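Local coordinates for sensor protein (Shewanella sp. W3-18-1, PDB 3MYF), which probably relays phosphoryl groups through its histidine phosphotransfer (HPt) domain, as part of a hybrid sensor histidine kinase, at residues Leu33-Val37 with Leu102-Glu106; Ile56-His60 with Cys75-Glu79; Ile40-Leu44 with Ile95-Leu99. One frame throughout, in Å; residues are numbered along the deposited sequence.

All three contacts tie together the antiparallel four-helix bundle of an HPt domain. Contacts 1 and 3 are successive levels of one interface, between helix 19-46 and helix 92-116, with centres about 10 Å apart; contact 2 joins the other two bundle helices, 49-63 and 69-83, its centre about 14 Å from that of contact 1 and about 11 Å from that of contact 3. The levels meet in the core: L59 CD2 lies 3.8 Å from L102 CD1 between contacts 2 and 1, and I56 CD1 lies 3.6 Å from L98 CD2 between contacts 2 and 3. H57 of contact 2, on an exposed face, fits the family's phosphoacceptor position.

Contact 1: residues Leu33-Val37 with Leu102-Glu106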
ATOM      1  N   LEU A  33      -5.003  -0.246  -5.469  1.00 29.42           N
ATOM      2  CA  LEU A  33      -5.262  -0.261  -6.918  1.00 29.04           C
ATOM      3  C   LEU A  33      -6.515   0.516  -7.389  1.00 29.30           C
ATOM      4  O   LEU A  33      -6.451   1.175  -8.424  1.00 29.33           O
ATOM      5  CB  LEU A  33      -5.241  -1.689  -7.476  1.00 28.41           C
ATOM      6  CG  LEU A  33      -3.866  -2.256  -7.825  1.00 28.79           C
ATOM      7  CD1 LEU A  33      -3.995  -3.721  -8.250  1.00 28.77           C
ATOM      8  CD2 LEU A  33      -3.236  -1.434  -8.945  1.00 27.28           C
ATOM      9  N   PRO A  34      -7.649   0.451  -6.651  1.00 30.83           N
ATOM     10  CA  PRO A  34      -8.776   1.206  -7.210  1.00 31.85           C
ATOM     11  C   PRO A  34      -8.500   2.721  -7.331  1.00 31.95           C
ATOM     12  O   PRO A  34      -8.855   3.312  -8.366  1.00 30.94           O
ATOM     13  CB  PRO A  34      -9.925   0.879  -6.250  1.00 34.66           C
ATOM     14  CG  PRO A  34      -9.562  -0.506  -5.755  1.00 34.31           C
ATOM     15  CD  PRO A  34      -8.090  -0.400  -5.526  1.00 32.34           C
ATOM     16  N   GLU A  35      -7.834   3.301  -6.321  1.00 32.52           N
ATOM     17  CA  GLU A  35      -7.434   4.716  -6.353  0.50 33.61           C
ATOM     18  C   GLU A  35      -6.401   5.015  -7.446  1.00 32.52           C
ATOM     19  O   GLU A  35      -6.461   6.066  -8.096  1.00 33.15           O
ATOM     20  CB  GLU A  35      -6.917   5.165  -4.976  0.50 35.93           C
ATOM     21  CG  GLU A  35      -6.264   6.543  -4.933  0.50 38.28           C
ATOM     22  CD  GLU A  35      -7.263   7.686  -4.958  0.50 40.17           C
ATOM     23  OE1 GLU A  35      -8.444   7.447  -5.294  0.50 39.01           O
ATOM     24  OE2 GLU A  35      -6.860   8.828  -4.640  0.50 43.13           O
ATOM     25  N   THR A  36      -5.448   4.108  -7.641  1.00 30.85           N
ATOM     26  CA  THR A  36      -4.454   4.246  -8.702  1.00 30.12           C
ATOM     27  C   THR A  36      -5.108   4.267 -10.081  1.00 29.99           C
ATOM     28  O   THR A  36      -4.776   5.133 -10.922  1.00 30.05           O
ATOM     29  CB  THR A  36      -3.404   3.126  -8.625  1.00 29.93           C
ATOM     30  OG1 THR A  36      -2.631   3.295  -7.429  1.00 30.17           O
ATOM     31  CG2 THR A  36      -2.461   3.171  -9.843  1.00 30.12           C
ATOM     32  N   VAL A  37      -6.026   3.327 -10.312  1.00 29.13           N
ATOM     33  CA  VAL A  37      -6.763   3.253 -11.584  1.00 28.93           C
ATOM     34  C   VAL A  37      -7.534   4.572 -11.859  1.00 29.57           C
ATOM     35  O   VAL A  37      -7.446   5.114 -12.966  1.00 28.90           O
ATOM     36  CB  VAL A  37      -7.728   2.024 -11.610  1.00 30.66           C
ATOM     37  CG1 VAL A  37      -8.750   2.121 -12.749  1.00 31.75           C
ATOM     38  CG2 VAL A  37      -6.942   0.699 -11.707  1.00 30.70           C
ATOM     39  N   LEU A 102      -4.318  -3.605 -15.226  1.00 28.66           N
ATOM     40  CA  LEU A 102      -4.650  -3.451 -13.801  1.00 28.84           C
ATOM     41  C   LEU A 102      -5.971  -4.103 -13.407  1.00 30.50           C
ATOM     42  O   LEU A 102      -6.099  -4.636 -12.299  1.00 31.09           O
ATOM     43  CB  LEU A 102      -4.609  -1.992 -13.371  1.00 29.01           C
ATOM     44  CG  LEU A 102      -3.194  -1.437 -13.478  1.00 28.43           C
ATOM     45  CD1 LEU A 102      -3.180   0.039 -13.037  1.00 32.39           C
ATOM     46  CD2 LEU A 102      -2.203  -2.278 -12.666  1.00 28.54           C
ATOM     47  N   THR A 103      -6.936  -4.086 -14.324  1.00 31.64           N
ATOM     48  CA  THR A 103      -8.160  -4.847 -14.136  1.00 33.66           C
ATOM     49  C   THR A 103      -7.868  -6.350 -13.973  1.00 33.98           C
ATOM     50  O   THR A 103      -8.426  -6.996 -13.082  1.00 35.72           O
ATOM     51  CB  THR A 103      -9.171  -4.588 -15.277  1.00 35.74           C
ATOM     52  OG1 THR A 103      -9.596  -3.223 -15.224  1.00 37.20           O
ATOM     53  CG2 THR A 103     -10.408  -5.478 -15.122  1.00 39.31           C
ATOM     54  N   LYS A 104      -6.998  -6.901 -14.820  1.00 33.54           N
ATOM     55  CA  LYS A 104      -6.606  -8.321 -14.704  1.00 34.80           C
ATOM     56  C   LYS A 104      -5.806  -8.605 -13.428  1.00 32.87           C
ATOM     57  O   LYS A 104      -5.904  -9.694 -12.848  1.00 34.49           O
ATOM     58  CB  LYS A 104      -5.787  -8.769 -15.917  1.00 36.01           C
ATOM     59  CG  LYS A 104      -6.527  -8.710 -17.250  1.00 40.08           C
ATOM     60  CD  LYS A 104      -5.536  -8.780 -18.405  1.00 42.71           C
ATOM     61  CE  LYS A 104      -6.252  -8.730 -19.733  1.00 49.60           C
ATOM     62  NZ  LYS A 104      -5.292  -8.527 -20.844  1.00 53.52           N
ATOM     63  N   VAL A 105      -4.987  -7.646 -13.022  1.00 30.18           N
ATOM     64  CA  VAL A 105      -4.180  -7.767 -11.790  1.00 29.49           C
ATOM     65  C   VAL A 105      -5.080  -7.769 -10.551  1.00 30.28           C
ATOM     66  O   VAL A 105      -4.867  -8.573  -9.630  1.00 30.64           O
ATOM     67  CB  VAL A 105      -3.081  -6.650 -11.691  1.00 28.61           C
ATOM     68  CG1 VAL A 105      -2.465  -6.577 -10.274  1.00 29.35           C
ATOM     69  CG2 VAL A 105      -1.963  -6.903 -12.717  1.00 28.09           C
ATOM     70  N   GLU A 106      -6.084  -6.889 -10.535  1.00 33.79           N
ATOM     71  CA  GLU A 106      -7.059  -6.834  -9.429  1.00 35.19           C
ATOM     72  C   GLU A 106      -7.754  -8.181  -9.274  1.00 35.83           C
ATOM     73  O   GLU A 106      -7.937  -8.679  -8.153  1.00 36.41           O
ATOM     74  CB  GLU A 106      -8.100  -5.733  -9.649  1.00 38.53           C
ATOM     75  CG  GLU A 106      -7.582  -4.313  -9.403  1.00 39.20           C
ATOM     76  CD  GLU A 106      -8.565  -3.224  -9.821  1.00 45.24           C
ATOM     77  OE1 GLU A 106      -9.491  -3.525 -10.607  1.00 44.28           O
ATOM     78  OE2 GLU A 106      -8.400  -2.054  -9.378  1.00 48.89           O
TER
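Two antiparallel helices of the HPt four-helix bundle face each other here: the axes of 33-37 and 102-106 run at 172° and come no nearer than 10.9 Å, so side chains must bridge the gap. L102 starts the second segment opposite V37, their CA atoms 7.4 Å apart; its CB meets V37 CG2 at 3.9 Å, while its CD2 lies 4.0 Å from L33 CD2. L102 also packs on L59 of helix 49-63, so it belongs to the bundle core. One turn beyond L102, V105 brings CG1 to 3.8 Å from L33 CD1 and also packs on T71 of helix 69-83. E106, level with L33, reaches across the gap on the outer side of the seam. Its carboxylate bonds to nothing in 33-37, and P34 has no amide hydrogen to offer it; E106 OE2 simply rests 3.7 Å from L33 CB and 3.9 Å from V37 CG2.

Contact 2: residues Ile56-His60 with Cys75-Glu79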
ATOM      1  N   ILE A  56       2.196   6.835 -11.570  1.00 40.09           N
ATOM      2  CA  ILE A  56       2.891   5.745 -12.258  1.00 39.19           C
ATOM      3  C   ILE A  56       4.159   5.357 -11.493  1.00 38.98           C
ATOM      4  O   ILE A  56       4.486   4.180 -11.377  1.00 39.77           O
ATOM      5  CB  ILE A  56       3.238   6.090 -13.741  1.00 40.24           C
ATOM      6  CG1 ILE A  56       1.971   6.300 -14.582  1.00 39.51           C
ATOM      7  CG2 ILE A  56       4.160   5.029 -14.359  1.00 39.83           C
ATOM      8  CD1 ILE A  56       1.100   5.067 -14.746  1.00 42.07           C
ATOM      9  N   HIS A  57       4.865   6.356 -10.988  1.00 40.22           N
ATOM     10  CA  HIS A  57       6.073   6.124 -10.210  1.00 41.51           C
ATOM     11  C   HIS A  57       5.838   5.237  -8.980  1.00 40.86           C
ATOM     12  O   HIS A  57       6.615   4.325  -8.722  1.00 41.39           O
ATOM     13  CB  HIS A  57       6.707   7.448  -9.794  1.00 44.25           C
ATOM     14  CG  HIS A  57       7.899   7.287  -8.903  1.00 47.71           C
ATOM     15  ND1 HIS A  57       7.871   7.600  -7.560  1.00 50.31           N
ATOM     16  CD2 HIS A  57       9.144   6.814  -9.152  1.00 49.69           C
ATOM     17  CE1 HIS A  57       9.053   7.345  -7.026  1.00 53.35           C
ATOM     18  NE2 HIS A  57       9.847   6.880  -7.972  1.00 52.82           N
ATOM     19  N   LYS A  58       4.764   5.501  -8.239  1.00 40.17           N
ATOM     20  CA  LYS A  58       4.485   4.746  -7.019  1.00 41.24           C
ATOM     21  C   LYS A  58       4.059   3.334  -7.372  1.00 39.34           C
ATOM     22  O   LYS A  58       4.455   2.390  -6.701  1.00 40.34           O
ATOM     23  CB  LYS A  58       3.403   5.423  -6.176  1.00 42.79           C
ATOM     24  CG  LYS A  58       3.837   6.743  -5.585  1.00 46.57           C
ATOM     25  CD  LYS A  58       2.654   7.542  -5.095  1.00 50.67           C
ATOM     26  CE  LYS A  58       3.146   8.831  -4.504  1.00 54.83           C
ATOM     27  NZ  LYS A  58       2.098   9.546  -3.756  1.00 62.60           N
ATOM     28  N   LEU A  59       3.263   3.203  -8.432  1.00 38.31           N
ATOM     29  CA  LEU A  59       2.857   1.891  -8.944  1.00 37.70           C
ATOM     30  C   LEU A  59       4.055   1.083  -9.414  1.00 38.12           C
ATOM     31  O   LEU A  59       4.131  -0.136  -9.170  1.00 37.82           O
ATOM     32  CB  LEU A  59       1.847   2.030 -10.080  1.00 38.20           C
ATOM     33  CG  LEU A  59       1.242   0.751 -10.650  1.00 39.23           C
ATOM     34  CD1 LEU A  59       0.666  -0.145  -9.542  1.00 41.23           C
ATOM     35  CD2 LEU A  59       0.193   1.070 -11.696  1.00 41.06           C
ATOM     36  N   HIS A  60       4.976   1.760 -10.100  1.00 38.67           N
ATOM     37  CA  HIS A  60       6.217   1.124 -10.578  1.00 40.21           C
ATOM     38  C   HIS A  60       6.972   0.507  -9.399  1.00 40.79           C
ATOM     39  O   HIS A  60       7.410  -0.653  -9.470  1.00 41.62           O
ATOM     40  CB  HIS A  60       7.106   2.153 -11.300  1.00 41.50           C
ATOM     41  CG  HIS A  60       8.249   1.551 -12.072  1.00 44.49           C
ATOM     42  ND1 HIS A  60       9.242   2.316 -12.649  1.00 47.31           N
ATOM     43  CD2 HIS A  60       8.558   0.263 -12.355  1.00 44.32           C
ATOM     44  CE1 HIS A  60      10.109   1.526 -13.261  1.00 49.56           C
ATOM     45  NE2 HIS A  60       9.714   0.275 -13.101  1.00 48.12           N
ATOM     46  N   CYS A  75       4.772   0.113 -16.607  1.00 26.03           N
ATOM     47  CA  CYS A  75       5.137   1.242 -15.727  1.00 28.07           C
ATOM     48  C   CYS A  75       6.531   1.770 -16.054  1.00 28.75           C
ATOM     49  O   CYS A  75       6.740   2.976 -16.059  1.00 29.35           O
ATOM     50  CB  CYS A  75       5.030   0.885 -14.241  1.00 29.02           C
ATOM     51  SG  CYS A  75       3.339   0.750 -13.655  1.00 31.41           S
ATOM     52  N   GLN A  76       7.466   0.868 -16.356  1.00 28.35           N
ATOM     53  CA  GLN A  76       8.817   1.282 -16.734  1.00 30.25           C
ATOM     54  C   GLN A  76       8.811   2.145 -18.017  1.00 29.45           C
ATOM     55  O   GLN A  76       9.420   3.212 -18.024  1.00 30.67           O
ATOM     56  CB  GLN A  76       9.749   0.073 -16.890  1.00 30.31           C
ATOM     57  CG  GLN A  76      11.243   0.406 -16.922  1.00 36.11           C
ATOM     58  CD  GLN A  76      11.729   0.967 -18.256  1.00 37.98           C
ATOM     59  OE1 GLN A  76      11.225   0.609 -19.336  1.00 36.15           O
ATOM     60  NE2 GLN A  76      12.732   1.847 -18.189  1.00 42.04           N
ATOM     61  N   GLU A  77       8.141   1.672 -19.074  1.00 32.36           N
ATOM     62  CA  GLU A  77       8.075   2.399 -20.363  1.00 32.53           C
ATOM     63  C   GLU A  77       7.413   3.770 -20.174  1.00 30.92           C
ATOM     64  O   GLU A  77       7.909   4.797 -20.675  1.00 30.68           O
ATOM     65  CB  GLU A  77       7.243   1.619 -21.382  1.00 35.31           C
ATOM     66  CG  GLU A  77       7.766   0.262 -21.840  1.00 39.72           C
ATOM     67  CD  GLU A  77       6.680  -0.537 -22.556  1.00 44.91           C
ATOM     68  OE1 GLU A  77       6.976  -1.654 -23.018  1.00 49.30           O
ATOM     69  OE2 GLU A  77       5.515  -0.051 -22.641  1.00 47.13           O
ATOM     70  N   ILE A  78       6.298   3.774 -19.443  1.00 29.07           N
ATOM     71  CA  ILE A  78       5.511   4.989 -19.231  1.00 29.29           C
ATOM     72  C   ILE A  78       6.299   5.986 -18.378  1.00 28.52           C
ATOM     73  O   ILE A  78       6.473   7.145 -18.786  1.00 28.91           O
ATOM     74  CB  ILE A  78       4.101   4.695 -18.628  1.00 28.78           C
ATOM     75  CG1 ILE A  78       3.243   3.906 -19.636  1.00 30.59           C
ATOM     76  CG2 ILE A  78       3.389   6.005 -18.272  1.00 30.35           C
ATOM     77  CD1 ILE A  78       2.003   3.203 -19.051  1.00 31.77           C
ATOM     78  N   GLU A  79       6.788   5.540 -17.218  1.00 28.69           N
ATOM     79  CA  GLU A  79       7.598   6.402 -16.354  1.00 29.67           C
ATOM     80  C   GLU A  79       8.805   6.992 -17.068  1.00 29.94           C
ATOM     81  O   GLU A  79       8.998   8.201 -17.005  1.00 30.92           O
ATOM     82  CB  GLU A  79       8.050   5.702 -15.063  1.00 30.71           C
ATOM     83  CG  GLU A  79       8.825   6.625 -14.119  1.00 31.82           C
ATOM     84  CD  GLU A  79       8.990   6.090 -12.713  1.00 33.68           C
ATOM     85  OE1 GLU A  79       8.570   4.944 -12.432  1.00 32.78           O
ATOM     86  OE2 GLU A  79       9.526   6.841 -11.875  1.00 35.66           O
TER
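I56, C75 and I78 make the apolar centre of this contact. I56 CG1 sits 4.0 Å from I78 CG2, and the other branch of I56 lies over the facing backbone, CG2 coming within 3.7 Å of C75 O and 3.9 Å of E79 N. C75 fills the space beside it: its SG touches L59 CG at 3.7 Å and its CB meets H60 CB at 3.8 Å. That is where the helices come closest, with the CA atoms of H60 and C75 only 5.3 Å apart; the segment axes cross at -150°, 9.4 Å apart at their nearest. Inward, I56 and L59 continue into the core against L98 and L102 of helix 92-116.

Moving outward, the H60 ring lays one face on the backbone of 75-79, with CE1 3.7 Å from Q76 CA. Its edge is turned to E79, and H60 ND1 donates a hydrogen bond to E79 OE1 at 2.7 Å, a His-carboxylate pair that covers the apolar layer. H57 stands exposed, while K58 points away and forms a salt bridge with D31 of the second subunit. The run H57-K58-L59-H60 and the glycine after it match the HPt signature, in which the first histidine is the phosphoacceptor, so H57 is probably the phosphorylated residue, carried on an exposed face of the four-helix bundle.

Contact 3: residues Ile40-Leu44 with Ile95-Leu99; sequences IQTAL and ILELL
Build this as one level of the HPt four-helix bundle: two regular alpha-helical turns, 40-44 and 95-99, nearly antiparallel, with a signed crossing angle of -159° and axes 11.0 Å apart at closest. Set I40 against L99 (CA to CA 7.8 Å) and L44 against I95 (7.9 Å). The seam is apolar apart from Q41, which joins through its aliphatic part, and rotamers decide its fit. I40 and I95 are both mt, which brings their CG2 methyls to 3.7 Å and sends I40 CD1 inward, 4.1 Å from L98 CD2. L98 takes tp and continues into the core, on I56 of helix 49-63 and I78 of helix 69-83. L44, also tp, extends across the gap so that CD2 lies 4.2 Å from I95 CG2 and 4.0 Å from CD2 of L96, an mt leucine at the exposed margin. L99 is mt and closes the other end: its CD1 approaches Q41, 4.0 Å from CG, and its CD2 packs 3.6 Å from I40 CG2.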
ATOM      1  N   ILE A  40      -5.111   7.396 -12.734  1.00 29.49           N
ATOM      2  CA  ILE A  40      -4.597   7.220 -14.107  1.00 28.45           C
ATOM      3  C   ILE A  40      -5.667   7.614 -15.132  1.00 29.79           C
ATOM      4  O   ILE A  40      -5.387   8.373 -16.074  1.00 30.61           O
ATOM      5  CB  ILE A  40      -4.098   5.780 -14.353  1.00 27.91           C
ATOM      6  CG1 ILE A  40      -2.871   5.475 -13.476  1.00 27.10           C
ATOM      7  CG2 ILE A  40      -3.778   5.539 -15.806  1.00 29.81           C
ATOM      8  CD1 ILE A  40      -2.492   3.962 -13.405  1.00 28.21           C
ATOM      9  N   GLN A  41      -6.893   7.122 -14.939  1.00 29.75           N
ATOM     10  CA  GLN A  41      -7.980   7.426 -15.867  1.00 32.43           C
ATOM     11  C   GLN A  41      -8.216   8.932 -15.967  1.00 33.02           C
ATOM     12  O   GLN A  41      -8.438   9.457 -17.056  1.00 35.12           O
ATOM     13  CB  GLN A  41      -9.282   6.776 -15.423  1.00 33.65           C
ATOM     14  CG  GLN A  41      -9.364   5.275 -15.623  1.00 36.03           C
ATOM     15  CD  GLN A  41     -10.537   4.657 -14.880  1.00 39.28           C
ATOM     16  OE1 GLN A  41     -10.983   5.167 -13.846  1.00 38.07           O
ATOM     17  NE2 GLN A  41     -11.030   3.535 -15.397  1.00 43.10           N
ATOM     18  N   THR A  42      -8.184   9.607 -14.818  1.00 31.66           N
ATOM     19  CA  THR A  42      -8.478  11.036 -14.747  1.00 33.51           C
ATOM     20  C   THR A  42      -7.357  11.839 -15.392  1.00 33.70           C
ATOM     21  O   THR A  42      -7.623  12.744 -16.187  1.00 35.06           O
ATOM     22  CB  THR A  42      -8.711  11.496 -13.299  1.00 34.29           C
ATOM     23  OG1 THR A  42      -9.770  10.719 -12.729  1.00 35.73           O
ATOM     24  CG2 THR A  42      -9.116  12.966 -13.233  1.00 38.38           C
ATOM     25  N   ALA A  43      -6.112  11.489 -15.064  1.00 35.16           N
ATOM     26  CA  ALA A  43      -4.948  12.160 -15.658  1.00 34.99           C
ATOM     27  C   ALA A  43      -4.905  12.011 -17.189  1.00 34.56           C
ATOM     28  O   ALA A  43      -4.545  12.952 -17.907  1.00 35.26           O
ATOM     29  CB  ALA A  43      -3.646  11.672 -15.010  1.00 33.91           C
ATOM     30  N   LEU A  44      -5.313  10.850 -17.693  1.00 33.79           N
ATOM     31  CA  LEU A  44      -5.386  10.637 -19.144  1.00 34.14           C
ATOM     32  C   LEU A  44      -6.383  11.608 -19.824  1.00 36.03           C
ATOM     33  O   LEU A  44      -6.069  12.218 -20.855  1.00 36.97           O
ATOM     34  CB  LEU A  44      -5.712   9.175 -19.462  1.00 33.45           C
ATOM     35  CG  LEU A  44      -5.810   8.739 -20.924  1.00 33.47           C
ATOM     36  CD1 LEU A  44      -4.433   8.852 -21.604  1.00 30.65           C
ATOM     37  CD2 LEU A  44      -6.344   7.322 -21.045  1.00 33.16           C
ATOM     38  N   ILE A  95      -0.804   3.606 -21.847  1.00 26.96           N
ATOM     39  CA  ILE A  95      -1.602   3.853 -20.641  1.00 25.61           C
ATOM     40  C   ILE A  95      -2.885   3.034 -20.672  1.00 25.55           C
ATOM     41  O   ILE A  95      -3.288   2.438 -19.646  1.00 25.10           O
ATOM     42  CB  ILE A  95      -1.871   5.359 -20.436  1.00 27.94           C
ATOM     43  CG1 ILE A  95      -0.557   6.057 -20.074  1.00 27.70           C
ATOM     44  CG2 ILE A  95      -2.952   5.574 -19.373  1.00 27.86           C
ATOM     45  CD1 ILE A  95      -0.583   7.590 -20.280  1.00 28.78           C
ATOM     46  N   LEU A  96      -3.511   2.961 -21.849  1.00 27.36           N
ATOM     47  CA  LEU A  96      -4.725   2.149 -22.022  1.00 28.44           C
ATOM     48  C   LEU A  96      -4.426   0.669 -21.793  1.00 28.23           C
ATOM     49  O   LEU A  96      -5.230  -0.062 -21.178  1.00 29.03           O
ATOM     50  CB  LEU A  96      -5.374   2.364 -23.407  1.00 30.74           C
ATOM     51  CG  LEU A  96      -6.135   3.674 -23.683  1.00 32.07           C
ATOM     52  CD1 LEU A  96      -6.590   3.778 -25.146  1.00 35.87           C
ATOM     53  CD2 LEU A  96      -7.339   3.882 -22.748  1.00 35.03           C
ATOM     54  N   GLU A  97      -3.278   0.226 -22.305  1.00 28.49           N
ATOM     55  CA  GLU A  97      -2.838  -1.140 -22.104  1.00 29.20           C
ATOM     56  C   GLU A  97      -2.594  -1.376 -20.612  1.00 27.97           C
ATOM     57  O   GLU A  97      -2.899  -2.452 -20.090  1.00 29.95           O
ATOM     58  CB  GLU A  97      -1.555  -1.400 -22.866  1.00 31.47           C
ATOM     59  CG  GLU A  97      -1.177  -2.869 -22.931  1.00 35.84           C
ATOM     60  CD  GLU A  97       0.108  -3.093 -23.702  1.00 40.80           C
ATOM     61  OE1 GLU A  97       0.592  -2.117 -24.344  1.00 43.38           O
ATOM     62  OE2 GLU A  97       0.617  -4.240 -23.676  1.00 42.80           O
ATOM     63  N   LEU A  98      -2.011  -0.387 -19.945  1.00 25.63           N
ATOM     64  CA  LEU A  98      -1.774  -0.515 -18.504  1.00 25.34           C
ATOM     65  C   LEU A  98      -3.074  -0.618 -17.717  1.00 26.02           C
ATOM     66  O   LEU A  98      -3.194  -1.467 -16.802  1.00 27.62           O
ATOM     67  CB  LEU A  98      -0.916   0.610 -17.953  1.00 24.42           C
ATOM     68  CG  LEU A  98      -0.741   0.598 -16.419  1.00 25.56           C
ATOM     69  CD1 LEU A  98       0.125  -0.580 -15.925  1.00 27.98           C
ATOM     70  CD2 LEU A  98      -0.139   1.926 -16.008  1.00 23.30           C
ATOM     71  N   LEU A  99      -4.050   0.226 -18.057  1.00 30.09           N
ATOM     72  CA  LEU A  99      -5.348   0.177 -17.357  1.00 29.61           C
ATOM     73  C   LEU A  99      -6.002  -1.183 -17.508  1.00 29.93           C
ATOM     74  O   LEU A  99      -6.512  -1.743 -16.533  1.00 29.67           O
ATOM     75  CB  LEU A  99      -6.291   1.268 -17.873  1.00 31.48           C
ATOM     76  CG  LEU A  99      -5.936   2.679 -17.409  1.00 32.23           C
ATOM     77  CD1 LEU A  99      -6.739   3.716 -18.211  1.00 35.69           C
ATOM     78  CD2 LEU A  99      -6.180   2.824 -15.915  1.00 34.71           C
TER